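Local coordinates for protein type ii site-specific deoxyribonuclease (PDB 6EKR) that probably cleaves double-stranded DNA at specific sites, as a type IIP restriction endonuclease of the PD-(D/E)xK nuclease family, at residues R106-I111 / R284-F289. The protein carries 2 engineered substitutions. Sequence-based numbering, arbitrary orientation.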
loop_
_atom_site.group_PDB
_atom_site.type_symbol
_atom_site.label_atom_id
_atom_site.label_comp_id
_atom_site.label_asym_id
_atom_site.label_seq_id
_atom_site.Cartn_x
_atom_site.Cartn_y
_atom_site.Cartn_z
ATOM N N ARG A 106 10.568 -9.383 29.496
ATOM C CA ARG A 106 11.944 -9.564 29.066
ATOM C C ARG A 106 12.017 -10.142 27.654
ATOM O O ARG A 106 12.912 -9.786 26.885
ATOM C CB ARG A 106 12.720 -10.425 30.061
ATOM C CG ARG A 106 14.202 -10.487 29.770
ATOM C CD ARG A 106 14.909 -11.430 30.719
ATOM N NE ARG A 106 14.302 -12.765 30.762
ATOM C CZ ARG A 106 14.641 -13.708 31.636
ATOM N NH1 ARG A 106 15.583 -13.469 32.544
ATOM N NH2 ARG A 106 14.034 -14.884 31.607
ATOM N N ALA A 107 11.078 -11.030 27.320
ATOM C CA ALA A 107 10.924 -11.507 25.945
ATOM C C ALA A 107 10.676 -10.303 25.038
ATOM O O ALA A 107 11.325 -10.146 23.991
ATOM C CB ALA A 107 9.792 -12.499 25.840
ATOM N N ASN A 108 9.770 -9.434 25.477
ATOM C CA ASN A 108 9.479 -8.212 24.762
ATOM C C ASN A 108 10.715 -7.347 24.603
ATOM O O ASN A 108 11.021 -6.907 23.502
ATOM C CB ASN A 108 8.383 -7.428 25.465
ATOM C CG ASN A 108 7.679 -6.475 24.539
ATOM O OD1 ASN A 108 7.072 -6.895 23.557
ATOM N ND2 ASN A 108 7.740 -5.185 24.850
ATOM N N LYS A 109 11.425 -7.124 25.701
ATOM C CA LYS A 109 12.603 -6.268 25.690
ATOM C C LYS A 109 13.737 -6.854 24.852
ATOM O O LYS A 109 14.489 -6.110 24.197
ATOM C CB LYS A 109 13.094 -5.998 27.115
ATOM C CG LYS A 109 12.379 -4.870 27.826
ATOM C CD LYS A 109 13.151 -4.414 29.060
ATOM C CE LYS A 109 12.330 -3.405 29.873
ATOM N NZ LYS A 109 13.151 -2.475 30.724
ATOM N N ILE A 110 13.862 -8.184 24.885
ATOM C CA ILE A 110 14.895 -8.885 24.113
ATOM C C ILE A 110 14.575 -8.759 22.618
ATOM O O ILE A 110 15.419 -8.304 21.841
ATOM C CB ILE A 110 15.066 -10.390 24.541
ATOM C CG1 ILE A 110 15.754 -10.535 25.913
ATOM C CG2 ILE A 110 15.828 -11.187 23.497
ATOM C CD1 ILE A 110 17.092 -9.847 26.070
ATOM N N ILE A 111 13.358 -9.135 22.223
ATOM C CA ILE A 111 12.977 -9.032 20.823
ATOM C C ILE A 111 13.198 -7.594 20.351
ATOM O O ILE A 111 13.835 -7.372 19.324
ATOM C CB ILE A 111 11.524 -9.484 20.584
ATOM C CG1 ILE A 111 11.413 -10.994 20.753
ATOM C CG2 ILE A 111 11.053 -9.102 19.191
ATOM C CD1 ILE A 111 10.025 -11.464 21.157
ATOM N N ARG A 284 -1.931 -6.928 22.022
ATOM C CA ARG A 284 -1.073 -7.380 23.111
ATOM C C ARG A 284 0.404 -7.077 22.821
ATOM O O ARG A 284 0.710 -6.184 22.049
ATOM C CB ARG A 284 -1.325 -8.870 23.430
ATOM C CG ARG A 284 -2.796 -9.280 23.617
ATOM C CD ARG A 284 -2.898 -10.431 24.610
ATOM N NE ARG A 284 -4.232 -11.037 24.681
ATOM C CZ ARG A 284 -4.613 -12.111 23.985
ATOM N NH1 ARG A 284 -3.767 -12.706 23.154
ATOM N NH2 ARG A 284 -5.843 -12.596 24.106
ATOM N N THR A 285 1.310 -7.831 23.432
ATOM C CA THR A 285 2.733 -7.495 23.461
ATOM C C THR A 285 3.524 -8.562 22.705
ATOM O O THR A 285 2.982 -9.638 22.427
ATOM C CB THR A 285 3.185 -7.379 24.934
ATOM O OG1 THR A 285 2.619 -6.196 25.501
ATOM C CG2 THR A 285 4.648 -7.254 25.056
HETATM N N MSE A 286 4.780 -8.280 22.347
HETATM C CA MSE A 286 5.601 -9.288 21.657
HETATM C C MSE A 286 5.978 -10.446 22.576
HETATM O O MSE A 286 6.154 -11.573 22.115
HETATM C CB MSE A 286 6.841 -8.683 20.990
HETATM C CG MSE A 286 6.591 -8.069 19.609
HETATM SE SE MSE A 286 5.583 -9.212 18.379
HETATM C CE MSE A 286 6.842 -10.699 18.243
ATOM N N GLY A 287 6.096 -10.159 23.873
ATOM C CA GLY A 287 6.161 -11.198 24.901
ATOM C C GLY A 287 4.853 -11.977 25.019
ATOM O O GLY A 287 4.872 -13.206 25.152
ATOM N N ASP A 288 3.717 -11.276 24.970
ATOM C CA ASP A 288 2.408 -11.941 24.958
ATOM C C ASP A 288 2.214 -12.758 23.685
ATOM O O ASP A 288 1.529 -13.793 23.693
ATOM C CB ASP A 288 1.263 -10.927 25.081
ATOM C CG ASP A 288 1.224 -10.225 26.439
ATOM O OD1 ASP A 288 1.778 -10.767 27.436
ATOM O OD2 ASP A 288 0.624 -9.124 26.500
ATOM N N PHE A 289 2.814 -12.271 22.595
ATOM C CA PHE A 289 2.788 -12.946 21.303
ATOM C C PHE A 289 3.259 -14.384 21.396
ATOM O O PHE A 289 2.615 -15.273 20.855
ATOM C CB PHE A 289 3.649 -12.197 20.279
ATOM C CG PHE A 289 3.762 -12.902 18.945
ATOM C CD1 PHE A 289 2.771 -12.751 17.977
ATOM C CD2 PHE A 289 4.850 -13.718 18.665
ATOM C CE1 PHE A 289 2.867 -13.402 16.756
ATOM C CE2 PHE A 289 4.945 -14.373 17.452
ATOM C CZ PHE A 289 3.952 -14.213 16.495
#
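N108 of helix 101-125 reaches M286 and G287 at the start of helix 286-298, a buried helix-helix contact in a PD-(D/E)xK nuclease. The second helix follows strand 283-285, an outermost strand of the mixed sheet within this chain. The contact therefore joins helix 101-125 to the strand-to-helix turn at that sheet edge. N108, M286 and I111 lose the most surface here. The backbones come close at N108 and G287, with CA atoms 4.5 Å apart. Chi1 of -158° sets CG of N108 anti to its backbone N. OD1 faces the first turn of helix 286-298. It accepts two weak hydrogen bonds there. One comes from M286 N at 2.9 Å, with a bent N-H...O angle of 128°. The other comes from G287 N at 3.4 Å and is straighter, at 145°. The position of OD1 is less sure in this model, so both bonds are read with caution. The other end of the amide is held outside the two segments, where ND2 hydrogen-bonds to C266 O. If OD1 is placed correctly, the amide links the helix start to the loop after strand 262-265. T285 holds the N-cap position, but its side chain makes no capping bond. M286 also packs on M141 of helix 132-148, and I111 touches F140 and M141 there. On helix 101-125, A107 sets its CB 4.0 Å from G287 CA. One turn on from A107, the CD1 tip of I111 lies 4.2 Å from M286 CB in an apolar contact. It also lies 4.0 Å from the carbonyl oxygen M286 O.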